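Local coordinates for 2L protein (Yaba-like disease virus, PDB 3IT8) that probably binds and blocks host tumour necrosis factor, using an MHC class I-like platform joined to an immunoglobulin-like domain, at residues S92-C97 with Y107-T112; N114-R119 with K240-P245; T182-K187 with V283-L288; M198-T203 with S277-V282; V212-I217 with L265-R270. All coordinates share one frame; numbering follows the deposited sequence.

Contact 1 of 5, residues S92-C97 with Y107-T112; sequences SLITGC and YGYVET
An antiparallel beta hairpin pairs Ser92 with Glu111, Ile94 with Tyr109 and Gly96 with Tyr107 inside the large sheet of the MHC-like platform. Each of these pairs is joined by two backbone hydrogen bonds. Between them lie the non-hydrogen-bonded pairs Leu93-Val110 and Thr95-Gly108. Tyr107 O takes two donors. Thr95 OG1, 2.8 Å from Tyr107 O, approaches in the carbonyl plane on a lone pair. Gly96 N, 3.1 Å from the same Tyr107 O, comes in tilted by 34° from that plane. Tyr107 CG lies between the backbone N and the carbonyl carbon (chi1 52°), and from there the ring lies over Gly96, whose CA is 3.9 Å from the ring centroid. Ile94 runs alongside Tyr109 and sets CB over a face of its ring, 3.8 Å from the centroid, in a CH-pi contact. On the face of Leu93 and Thr95, Leu93 CD1 meets Val110 CG2 at 3.8 Å. Strand 2-10 flanks the hairpin beside 92-97, and strand 115-121 beside 107-112. Helix 148-174 packs on Thr95 and Cys97, while Pro248 touches the other face at Ile94, Tyr107 and Tyr109.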
# COMPACT_ATOMS: atom_id res chain seq x y z
N SER D 92 6.64 16.28 44.03
CA SER D 92 5.96 16.80 42.85
C SER D 92 5.94 15.84 41.66
O SER D 92 6.93 15.15 41.37
CB SER D 92 6.59 18.11 42.38
OG SER D 92 6.40 19.15 43.31
N LEU D 93 4.81 15.80 40.96
CA LEU D 93 4.67 14.97 39.77
C LEU D 93 4.59 15.93 38.59
O LEU D 93 3.58 16.59 38.38
CB LEU D 93 3.41 14.13 39.84
CG LEU D 93 3.17 13.33 38.56
CD1 LEU D 93 4.35 12.42 38.31
CD2 LEU D 93 1.87 12.52 38.65
N ILE D 94 5.67 16.02 37.82
CA ILE D 94 5.72 16.93 36.68
C ILE D 94 5.52 16.14 35.40
O ILE D 94 6.30 15.25 35.07
CB ILE D 94 7.09 17.64 36.61
CG1 ILE D 94 7.38 18.35 37.93
CG2 ILE D 94 7.09 18.66 35.48
CD1 ILE D 94 6.30 19.30 38.35
N THR D 95 4.47 16.46 34.66
CA THR D 95 4.21 15.76 33.42
C THR D 95 3.61 16.74 32.42
O THR D 95 2.94 17.69 32.82
CB THR D 95 3.24 14.58 33.65
OG1 THR D 95 3.18 13.76 32.47
CG2 THR D 95 1.85 15.08 33.99
N GLY D 96 3.88 16.53 31.14
CA GLY D 96 3.38 17.44 30.12
C GLY D 96 4.08 17.22 28.79
O GLY D 96 4.82 16.25 28.62
N CYS D 97 3.85 18.10 27.83
CA CYS D 97 4.47 17.95 26.52
C CYS D 97 4.77 19.30 25.88
O CYS D 97 4.45 20.36 26.44
CB CYS D 97 3.58 17.14 25.58
SG CYS D 97 2.12 18.01 24.94
N TYR D 107 6.95 14.38 28.76
CA TYR D 107 7.73 13.98 29.92
C TYR D 107 6.83 13.67 31.09
O TYR D 107 5.65 14.03 31.10
CB TYR D 107 8.69 15.11 30.30
CG TYR D 107 7.99 16.45 30.45
CD1 TYR D 107 7.32 16.78 31.63
CD2 TYR D 107 7.92 17.33 29.38
CE1 TYR D 107 6.60 17.95 31.73
CE2 TYR D 107 7.19 18.51 29.49
CZ TYR D 107 6.54 18.80 30.66
OH TYR D 107 5.80 19.95 30.74
N GLY D 108 7.39 12.99 32.08
CA GLY D 108 6.66 12.64 33.27
C GLY D 108 7.70 12.19 34.27
O GLY D 108 8.27 11.11 34.12
N TYR D 109 7.98 13.02 35.26
CA TYR D 109 8.96 12.67 36.27
C TYR D 109 8.53 13.14 37.65
O TYR D 109 7.60 13.94 37.79
CB TYR D 109 10.30 13.26 35.90
CG TYR D 109 10.32 14.76 35.81
CD1 TYR D 109 10.57 15.56 36.94
CD2 TYR D 109 10.16 15.40 34.58
CE1 TYR D 109 10.68 16.94 36.84
CE2 TYR D 109 10.26 16.79 34.46
CZ TYR D 109 10.53 17.55 35.59
OH TYR D 109 10.67 18.91 35.47
N VAL D 110 9.20 12.61 38.67
CA VAL D 110 8.90 12.94 40.04
C VAL D 110 10.10 13.64 40.63
O VAL D 110 11.19 13.11 40.57
CB VAL D 110 8.60 11.66 40.85
CG1 VAL D 110 8.55 11.96 42.35
CG2 VAL D 110 7.28 11.06 40.40
N GLU D 111 9.90 14.83 41.18
CA GLU D 111 11.00 15.54 41.83
C GLU D 111 10.66 15.79 43.30
O GLU D 111 9.50 15.76 43.71
CB GLU D 111 11.34 16.84 41.12
CG GLU D 111 10.20 17.78 40.95
CD GLU D 111 10.61 19.06 40.27
OE1 GLU D 111 11.44 18.99 39.32
OE2 GLU D 111 10.10 20.14 40.67
N THR D 112 11.70 16.03 44.08
CA THR D 112 11.61 16.26 45.51
C THR D 112 12.10 17.66 45.80
O THR D 112 12.68 18.30 44.94
CB THR D 112 12.48 15.20 46.23
OG1 THR D 112 11.63 14.15 46.72
CG2 THR D 112 13.27 15.78 47.36

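Contact 2 of 5, residues N114-R119 with K240-P245; sequences NGPLAR and KSNYEP
Arg119 NH2 is gripped by two acceptors: the backbone oxygen of Asn242 and, beyond the two segments, the carboxylate of Glu247, with which it forms a salt bridge. The bond from Arg119 NH2 to Asn242 O is 2.9 Å long and nearly straight, at 168° about the hydrogen. Asn242 O lies in the guanidinium plane, and NH2 meets it on a lone pair in the carbonyl plane. The Arg119 chain leaves the backbone extended and bends at chi3 (-70°), which sets NE. Glu244 comes over one face of the guanidinium. Its OE1 is 3.2 Å from Arg119 NE but well out of the plane. This salt bridge therefore works through charge alone, without an N-H aimed at the oxygen. The contact ties strand 115-121 of the MHC-like platform to the loop between strands 213-218 and 254-255 of the Ig-like part, and so bridges the two halves of the molecule. Next to Arg119, Leu117 and Ala118 form a classic beta bulge opposite Val110. In the loop, Tyr243 N donates to Ser241 OG at 3.2 Å, which makes an ST turn. Pro116 meets the end of the Tyr243 ring, and the two side chains cross at about a right angle. Pro116 CB is 3.7 Å from Tyr243 CZ. The Tyr243 hydroxyl is hydrogen-bonded to Glu111 OE1 on the neighbouring strand. One residue earlier in the loop, Asn242 CB lies 4.0 Å from Pro116 CG.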
# COMPACT_ATOMS: atom_id res chain seq x y z
N ASN D 114 14.46 18.31 47.33
CA ASN D 114 15.91 18.14 47.26
C ASN D 114 16.41 18.03 45.83
O ASN D 114 17.62 18.07 45.59
CB ASN D 114 16.35 16.91 48.04
CG ASN D 114 15.84 16.92 49.46
OD1 ASN D 114 16.00 17.91 50.18
ND2 ASN D 114 15.22 15.82 49.87
N GLY D 115 15.50 17.87 44.88
CA GLY D 115 15.89 17.76 43.48
C GLY D 115 15.25 16.60 42.74
O GLY D 115 14.57 15.79 43.36
N PRO D 116 15.47 16.49 41.42
CA PRO D 116 14.90 15.41 40.60
C PRO D 116 15.11 14.05 41.21
O PRO D 116 16.19 13.75 41.72
CB PRO D 116 15.63 15.57 39.27
CG PRO D 116 16.92 16.20 39.67
CD PRO D 116 16.47 17.24 40.66
N LEU D 117 14.08 13.22 41.14
CA LEU D 117 14.12 11.89 41.72
C LEU D 117 14.08 10.78 40.65
O LEU D 117 15.09 10.13 40.39
CB LEU D 117 12.95 11.74 42.69
CG LEU D 117 13.02 10.60 43.68
CD1 LEU D 117 14.33 10.69 44.44
CD2 LEU D 117 11.84 10.67 44.62
N ALA D 118 12.92 10.58 40.04
CA ALA D 118 12.77 9.54 39.01
C ALA D 118 11.96 9.99 37.81
O ALA D 118 10.99 10.73 37.93
CB ALA D 118 12.13 8.29 39.61
N ARG D 119 12.35 9.48 36.66
CA ARG D 119 11.73 9.79 35.37
C ARG D 119 11.00 8.56 34.84
O ARG D 119 11.52 7.45 34.88
CB ARG D 119 12.83 10.24 34.41
CG ARG D 119 12.46 10.33 32.96
CD ARG D 119 13.68 10.68 32.12
NE ARG D 119 14.14 12.05 32.34
CZ ARG D 119 15.25 12.37 33.00
NH1 ARG D 119 16.01 11.42 33.51
NH2 ARG D 119 15.58 13.65 33.15
N LYS D 240 25.06 19.39 30.00
CA LYS D 240 25.10 18.49 31.15
C LYS D 240 24.08 18.90 32.21
O LYS D 240 24.19 19.98 32.80
CB LYS D 240 26.50 18.46 31.78
CG LYS D 240 26.62 17.53 32.97
CD LYS D 240 27.93 17.72 33.71
CE LYS D 240 27.94 16.90 35.00
NZ LYS D 240 29.14 17.18 35.84
N SER D 241 23.09 18.04 32.45
CA SER D 241 22.05 18.32 33.43
C SER D 241 21.31 17.04 33.76
O SER D 241 21.32 16.11 32.97
CB SER D 241 21.05 19.35 32.87
OG SER D 241 19.99 19.59 33.78
N ASN D 242 20.68 16.98 34.93
CA ASN D 242 19.93 15.79 35.31
C ASN D 242 18.62 15.76 34.53
O ASN D 242 17.96 14.72 34.43
CB ASN D 242 19.63 15.79 36.80
CG ASN D 242 20.85 15.55 37.62
OD1 ASN D 242 21.60 14.61 37.36
ND2 ASN D 242 21.07 16.38 38.63
N TYR D 243 18.25 16.91 33.99
CA TYR D 243 17.04 17.03 33.21
C TYR D 243 17.40 16.96 31.73
O TYR D 243 18.52 17.28 31.35
CB TYR D 243 16.37 18.38 33.51
CG TYR D 243 15.87 18.53 34.92
CD1 TYR D 243 16.66 19.15 35.89
CD2 TYR D 243 14.62 18.04 35.30
CE1 TYR D 243 16.21 19.27 37.21
CE2 TYR D 243 14.17 18.16 36.61
CZ TYR D 243 14.97 18.78 37.56
OH TYR D 243 14.54 18.88 38.86
N GLU D 244 16.44 16.55 30.91
CA GLU D 244 16.63 16.49 29.46
C GLU D 244 15.92 17.71 28.89
O GLU D 244 14.85 18.07 29.36
CB GLU D 244 15.98 15.23 28.90
CG GLU D 244 16.32 13.96 29.63
CD GLU D 244 15.46 12.79 29.19
OE1 GLU D 244 14.21 12.93 29.22
OE2 GLU D 244 16.02 11.73 28.83
N PRO D 245 16.50 18.37 27.87
CA PRO D 245 15.82 19.54 27.31
C PRO D 245 14.38 19.19 26.94
O PRO D 245 14.13 18.14 26.33
CB PRO D 245 16.68 19.90 26.10
CG PRO D 245 17.38 18.62 25.77
CD PRO D 245 17.73 18.06 27.11

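Contact 3 of 5, residues T182-K187 with V283-L288; sequences TTPTVK and VFHDTL
Thr287 and Pro184 bury the most surface in this contact, with Thr183 and Val283 close behind; it closes one end of the immunoglobulin-like beta sandwich. The segment 182-187 leads into the edge strand 185-189 of one sheet. The segment 283-288 leaves strand 279-284 of the other. No hydrogen bond joins them, and the contact is made mainly by side chains. Thr287 points at the chain before the edge strand. Its CB is 3.3 Å from Thr183 OG1, and its methyl CG2 is 3.5 Å from the same Thr183 OG1. Thr183 OG1 sits beside its own backbone N, anti to the carbonyl carbon (chi1 -47°). Its methyl CG2 is turned the other way and touches Leu288 CD1 at 3.3 Å. The Leu288 side chain meets the Pro184 ring tip to tip, with Leu288 CD1 3.6 Å from Pro184 CD. The His285 ring lies near Pro184 and also meets Phe207 of strand 198-207. Pro184 itself rests on Val204 and Phe207 of that strand. Deeper in the sandwich, Val186 and Val283 face each other across the gap between the sheets. Tyr293 of strand 291-293 touches both valines. Their nearest atoms, Val186 CG1 and Val283 CG2, are 4.2 Å apart.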
# COMPACT_ATOMS: atom_id res chain seq x y z
N THR D 182 5.43 36.05 18.97
CA THR D 182 6.40 37.11 18.72
C THR D 182 7.77 36.55 18.38
O THR D 182 8.39 35.84 19.18
CB THR D 182 6.50 38.04 19.93
OG1 THR D 182 5.32 38.84 19.99
CG2 THR D 182 7.74 38.93 19.83
N THR D 183 8.25 36.88 17.18
CA THR D 183 9.53 36.39 16.71
C THR D 183 10.70 37.09 17.37
O THR D 183 10.75 38.30 17.46
CB THR D 183 9.66 36.56 15.22
OG1 THR D 183 8.46 36.08 14.60
CG2 THR D 183 10.85 35.76 14.72
N PRO D 184 11.68 36.31 17.84
CA PRO D 184 12.85 36.87 18.50
C PRO D 184 13.94 37.37 17.56
O PRO D 184 13.87 37.18 16.34
CB PRO D 184 13.34 35.71 19.33
CG PRO D 184 13.14 34.57 18.37
CD PRO D 184 11.74 34.84 17.82
N THR D 185 14.94 38.01 18.16
CA THR D 185 16.10 38.54 17.47
C THR D 185 17.24 37.69 18.00
O THR D 185 17.35 37.51 19.21
CB THR D 185 16.36 39.98 17.88
OG1 THR D 185 15.35 40.82 17.33
CG2 THR D 185 17.72 40.43 17.39
N VAL D 186 18.08 37.17 17.12
CA VAL D 186 19.17 36.34 17.59
C VAL D 186 20.51 36.91 17.18
O VAL D 186 20.65 37.54 16.13
CB VAL D 186 19.05 34.89 17.05
CG1 VAL D 186 20.05 33.99 17.76
CG2 VAL D 186 17.63 34.39 17.23
N LYS D 187 21.50 36.69 18.04
CA LYS D 187 22.86 37.13 17.81
C LYS D 187 23.76 36.19 18.59
O LYS D 187 23.48 35.88 19.75
CB LYS D 187 23.04 38.57 18.31
CG LYS D 187 22.22 39.58 17.53
CD LYS D 187 21.76 40.73 18.40
CE LYS D 187 20.80 41.64 17.65
NZ LYS D 187 20.16 42.64 18.54
N VAL D 283 18.40 27.68 16.75
CA VAL D 283 17.30 28.07 17.64
C VAL D 283 15.95 27.50 17.24
O VAL D 283 15.48 27.74 16.13
CB VAL D 283 17.19 29.60 17.68
CG1 VAL D 283 15.92 30.02 18.38
CG2 VAL D 283 18.41 30.17 18.38
N PHE D 284 15.33 26.76 18.16
CA PHE D 284 14.02 26.17 17.90
C PHE D 284 12.94 26.94 18.64
O PHE D 284 12.95 27.02 19.86
CB PHE D 284 13.99 24.72 18.34
CG PHE D 284 14.91 23.84 17.57
CD1 PHE D 284 16.23 23.68 17.98
CD2 PHE D 284 14.47 23.17 16.43
CE1 PHE D 284 17.10 22.85 17.26
CE2 PHE D 284 15.34 22.33 15.70
CZ PHE D 284 16.65 22.18 16.12
N HIS D 285 12.02 27.53 17.88
CA HIS D 285 10.93 28.30 18.46
C HIS D 285 9.70 28.24 17.53
O HIS D 285 9.83 27.92 16.36
CB HIS D 285 11.37 29.74 18.64
CG HIS D 285 10.33 30.61 19.26
ND1 HIS D 285 10.08 30.62 20.61
CD2 HIS D 285 9.45 31.47 18.70
CE1 HIS D 285 9.09 31.45 20.86
NE2 HIS D 285 8.68 31.98 19.73
N ASP D 286 8.52 28.54 18.07
CA ASP D 286 7.30 28.49 17.26
C ASP D 286 7.41 29.36 16.01
O ASP D 286 7.04 28.94 14.92
CB ASP D 286 6.10 28.90 18.11
CG ASP D 286 5.53 27.74 18.91
OD1 ASP D 286 6.27 26.75 19.12
OD2 ASP D 286 4.34 27.81 19.31
N THR D 287 7.91 30.57 16.17
CA THR D 287 8.12 31.45 15.03
C THR D 287 9.45 30.90 14.53
O THR D 287 10.26 30.47 15.35
CB THR D 287 8.26 32.92 15.49
OG1 THR D 287 9.42 33.07 16.31
CG2 THR D 287 7.03 33.32 16.31
N LEU D 288 9.70 30.88 13.23
CA LEU D 288 10.94 30.29 12.69
C LEU D 288 11.18 28.86 13.17
O LEU D 288 12.01 28.64 14.04
CB LEU D 288 12.19 31.16 13.02
CG LEU D 288 12.90 31.64 14.32
CD1 LEU D 288 12.04 32.66 15.02
CD2 LEU D 288 13.29 30.52 15.25

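Contact 4 of 5, residues M198-T203 with S277-V282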
# COMPACT_ATOMS: atom_id res chain seq x y z
N MET D 198 37.99 29.94 24.04
CA MET D 198 36.86 30.70 23.51
C MET D 198 35.50 30.34 24.11
O MET D 198 35.29 29.23 24.59
CB MET D 198 36.81 30.55 21.99
CG MET D 198 35.66 31.27 21.33
SD MET D 198 35.73 31.17 19.54
CE MET D 198 36.34 32.84 19.14
N THR D 199 34.58 31.31 24.09
CA THR D 199 33.23 31.11 24.61
C THR D 199 32.19 31.66 23.64
O THR D 199 32.32 32.78 23.12
CB THR D 199 33.05 31.80 26.00
OG1 THR D 199 32.17 31.03 26.80
CG2 THR D 199 32.46 33.21 25.85
N LEU D 200 31.15 30.87 23.37
CA LEU D 200 30.10 31.31 22.46
C LEU D 200 28.82 31.59 23.23
O LEU D 200 28.44 30.83 24.12
CB LEU D 200 29.86 30.25 21.39
CG LEU D 200 30.92 30.32 20.29
CD1 LEU D 200 30.84 29.12 19.39
CD2 LEU D 200 30.70 31.60 19.50
N GLU D 201 28.17 32.69 22.89
CA GLU D 201 26.95 33.08 23.56
C GLU D 201 25.85 33.37 22.57
O GLU D 201 25.93 34.33 21.79
CB GLU D 201 27.21 34.32 24.40
CG GLU D 201 26.00 34.79 25.17
CD GLU D 201 26.27 36.08 25.89
OE1 GLU D 201 27.23 36.13 26.68
OE2 GLU D 201 25.52 37.06 25.66
N CYS D 202 24.81 32.53 22.60
CA CYS D 202 23.65 32.68 21.72
C CYS D 202 22.60 33.42 22.52
O CYS D 202 22.21 32.96 23.58
CB CYS D 202 23.13 31.30 21.34
SG CYS D 202 21.97 31.24 19.94
N THR D 203 22.16 34.58 22.05
CA THR D 203 21.13 35.31 22.78
C THR D 203 19.92 35.54 21.90
O THR D 203 20.01 36.08 20.79
CB THR D 203 21.63 36.67 23.28
OG1 THR D 203 21.11 37.70 22.44
CG2 THR D 203 23.15 36.72 23.27
N SER D 277 35.24 22.58 14.42
CA SER D 277 34.45 23.33 13.44
C SER D 277 33.80 24.58 14.01
O SER D 277 33.26 25.39 13.28
CB SER D 277 33.34 22.44 12.85
OG SER D 277 33.87 21.37 12.10
N GLN D 278 33.87 24.72 15.33
CA GLN D 278 33.25 25.86 15.99
C GLN D 278 31.75 25.74 15.80
O GLN D 278 31.24 25.88 14.69
CB GLN D 278 33.72 27.19 15.40
CG GLN D 278 33.11 28.37 16.12
CD GLN D 278 33.49 29.70 15.50
OE1 GLN D 278 33.07 30.02 14.39
NE2 GLN D 278 34.29 30.47 16.22
N PRO D 279 31.02 25.48 16.89
CA PRO D 279 29.57 25.34 16.79
C PRO D 279 28.86 26.56 16.25
O PRO D 279 29.38 27.69 16.29
CB PRO D 279 29.16 25.03 18.22
CG PRO D 279 30.11 25.85 19.00
CD PRO D 279 31.43 25.57 18.30
N VAL D 280 27.68 26.31 15.72
CA VAL D 280 26.80 27.32 15.19
C VAL D 280 25.54 27.15 16.06
O VAL D 280 25.25 26.05 16.54
CB VAL D 280 26.48 27.03 13.72
CG1 VAL D 280 25.80 25.69 13.57
CG2 VAL D 280 25.62 28.12 13.18
N CYS D 281 24.82 28.23 16.30
CA CYS D 281 23.65 28.13 17.16
C CYS D 281 22.36 27.88 16.37
O CYS D 281 22.01 28.65 15.48
CB CYS D 281 23.50 29.41 17.99
SG CYS D 281 22.17 29.34 19.24
N VAL D 282 21.66 26.79 16.70
CA VAL D 282 20.39 26.48 16.05
C VAL D 282 19.28 26.74 17.08
O VAL D 282 19.25 26.11 18.13
CB VAL D 282 20.29 25.01 15.61
CG1 VAL D 282 19.05 24.84 14.76
CG2 VAL D 282 21.53 24.62 14.81
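A disulfide between Cys202 and Cys281 links the two sheets through the buried core of the Ig-like domain. It is the characteristic intersheet bridge of the immunoglobulin fold, joining strand 198-207 of one sheet to strand 279-284 of the other. The touching parts of the two strands run in nearly the same direction, 15° apart. The S-S bond from Cys202 SG to Cys281 SG is 2.0 Å, and the torsion about it is -90°. Both cysteines place SG anti to the backbone N, Cys281 with chi1 -174°, and reach inward from opposite sheets. The CA atoms of Cys202 and Cys281 are 6.4 Å apart. Trp216 of strand 213-218 packs on Cys202, as the core tryptophan of this fold does on the bridge. Val186 and Val188 of strand 185-189 also touch Cys202. Toward the start of both segments, Leu200 meets Pro279. One branch does the touching: Leu200 CD1 is 3.4 Å from Pro279 CG and 3.8 Å from Pro279 CD. The same methyl, Leu200 CD1, is 4.1 Å from Gln278 CG. Thr271 of strand 263-271 also touches Leu200. Nearer still to the start of both segments, the extended Gln278 chain brings its amide to the sulfur of Met198. Gln278 NE2 makes a weak hydrogen bond to Met198 SD at 3.7 Å.

Contact 5 of 5, residues V212-I217 with L265-R270; sequences VITKWI and LTDLVR
Trp216 and Asp267 meet between the two sheets of the immunoglobulin-like sandwich, with Val269 over the indole face. Strand 213-217 and strand 265-270 belong to different sheets, and their axes come within 9.3 Å. Trp216 CG lies beside the backbone N, anti to the carbonyl carbon (chi1 -69°). The indole, stood up across the gap, slides past the Asp267 side chain in the opposite direction. Asp267 CG is anti to its backbone N (chi1 -166°) and lies on the side facing strand 213-217. Trp216 NE1 donates to Asp267 OD2 at 2.8 Å, and the N-H...O angle of 169° is close to straight. The carboxylate meets the indole at its edge, and the two planes are twisted against each other. OD2 is modelled too close to a neighbour, so its exact place is less sure. Val269 turns its CG2 methyl over the five-membered ring, where the modelled distance is too short to rely on. At the other end, one branch of each side chain makes the contact: Val212 CG1 is 3.5 Å from Leu265 CD2. The indole also packs on Leu200, Pro279 and Cys281. Asp267 OD1 has a second partner, Arg239, in a long and weak ion pair. If OD2 is placed correctly, the indole N-H gives the buried carboxylate a polar partner, and with the distant arginine would probably help to stabilise a negative charge.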
# COMPACT_ATOMS: atom_id res chain seq x y z
N VAL D 212 11.71 27.72 24.38
CA VAL D 212 12.75 27.87 23.37
C VAL D 212 13.78 26.83 23.65
O VAL D 212 14.08 26.53 24.80
CB VAL D 212 13.42 29.26 23.43
CG1 VAL D 212 14.77 29.22 22.74
CG2 VAL D 212 12.56 30.27 22.73
N ILE D 213 14.31 26.25 22.59
CA ILE D 213 15.35 25.26 22.74
C ILE D 213 16.46 25.61 21.79
O ILE D 213 16.23 26.10 20.68
CB ILE D 213 14.84 23.84 22.48
CG1 ILE D 213 13.85 23.45 23.58
CG2 ILE D 213 16.01 22.87 22.47
CD1 ILE D 213 13.27 22.07 23.43
N THR D 214 17.67 25.35 22.24
CA THR D 214 18.85 25.68 21.49
C THR D 214 19.76 24.48 21.32
O THR D 214 19.97 23.69 22.25
CB THR D 214 19.58 26.81 22.23
OG1 THR D 214 20.06 27.76 21.29
CG2 THR D 214 20.75 26.27 23.03
N LYS D 215 20.29 24.33 20.10
CA LYS D 215 21.22 23.25 19.77
C LYS D 215 22.51 23.80 19.19
O LYS D 215 22.49 24.62 18.28
CB LYS D 215 20.60 22.27 18.76
CG LYS D 215 19.52 21.39 19.32
CD LYS D 215 19.13 20.30 18.36
CE LYS D 215 18.18 19.32 19.06
NZ LYS D 215 18.00 18.04 18.31
N TRP D 216 23.63 23.34 19.74
CA TRP D 216 24.94 23.75 19.24
C TRP D 216 25.51 22.64 18.37
O TRP D 216 25.76 21.53 18.85
CB TRP D 216 25.89 24.06 20.40
CG TRP D 216 25.51 25.29 21.13
CD1 TRP D 216 24.69 25.37 22.21
CD2 TRP D 216 25.89 26.64 20.81
NE1 TRP D 216 24.53 26.68 22.58
CE2 TRP D 216 25.25 27.48 21.74
CE3 TRP D 216 26.70 27.21 19.82
CZ2 TRP D 216 25.40 28.88 21.72
CZ3 TRP D 216 26.85 28.60 19.80
CH2 TRP D 216 26.20 29.41 20.74
N ILE D 217 25.70 22.95 17.09
CA ILE D 217 26.22 21.98 16.14
C ILE D 217 27.44 22.49 15.39
O ILE D 217 27.45 23.63 14.92
CB ILE D 217 25.13 21.62 15.12
CG1 ILE D 217 23.88 21.13 15.85
CG2 ILE D 217 25.64 20.58 14.17
CD1 ILE D 217 22.70 20.91 14.95
N LEU D 265 16.29 35.04 26.22
CA LEU D 265 17.17 33.95 26.62
C LEU D 265 18.63 34.19 26.27
O LEU D 265 18.96 34.87 25.29
CB LEU D 265 16.70 32.67 25.93
CG LEU D 265 17.78 31.63 25.67
CD1 LEU D 265 18.09 30.88 26.96
CD2 LEU D 265 17.32 30.67 24.60
N THR D 266 19.51 33.60 27.08
CA THR D 266 20.95 33.71 26.86
C THR D 266 21.58 32.36 27.09
O THR D 266 21.59 31.88 28.21
CB THR D 266 21.59 34.71 27.82
OG1 THR D 266 21.21 36.04 27.45
CG2 THR D 266 23.10 34.60 27.78
N ASP D 267 22.12 31.75 26.04
CA ASP D 267 22.75 30.44 26.18
C ASP D 267 24.24 30.51 25.89
O ASP D 267 24.65 30.94 24.81
CB ASP D 267 22.08 29.42 25.26
CG ASP D 267 22.47 28.00 25.60
OD1 ASP D 267 22.37 27.64 26.79
OD2 ASP D 267 22.86 27.24 24.70
N LEU D 268 25.05 30.08 26.85
CA LEU D 268 26.50 30.12 26.72
C LEU D 268 27.11 28.74 26.45
O LEU D 268 26.53 27.73 26.83
CB LEU D 268 27.10 30.71 28.00
CG LEU D 268 28.50 31.32 27.90
CD1 LEU D 268 28.44 32.55 27.00
CD2 LEU D 268 29.00 31.70 29.28
N VAL D 269 28.27 28.71 25.81
CA VAL D 269 28.94 27.45 25.50
C VAL D 269 30.45 27.55 25.59
O VAL D 269 31.06 28.51 25.10
CB VAL D 269 28.56 26.95 24.09
CG1 VAL D 269 29.43 25.77 23.69
CG2 VAL D 269 27.12 26.55 24.07
N ARG D 270 31.06 26.56 26.22
CA ARG D 270 32.51 26.50 26.40
C ARG D 270 33.17 25.94 25.14
O ARG D 270 33.19 24.73 24.93
CB ARG D 270 32.84 25.60 27.59
CG ARG D 270 33.72 26.22 28.65
CD ARG D 270 35.18 26.22 28.23
NE ARG D 270 36.03 26.66 29.33
CZ ARG D 270 37.36 26.63 29.31
NH1 ARG D 270 38.00 26.17 28.24
NH2 ARG D 270 38.06 27.04 30.36

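Contacts 1 and 2 lie in the MHC-like platform and at its junction with the Ig-like domain. Their centres are about 10 Å apart, and they touch through neighbouring strands 103-112 and 115-121. Contacts 3, 4 and 5 all join the two sheets of the Ig-like sandwich. Contacts 4 and 5 are about 7 Å apart, centre to centre, and share its core; contact 3 lies at one end, about 16 Å from contact 4 and about 13 Å from contact 5, centre to centre. Contact 1 closes first along the chain. Contact 3 encloses contact 4, which encloses contact 5. Contact 2 alternates with all three, because its second segment is a loop of the Ig-like part that reaches back to the platform and links the two.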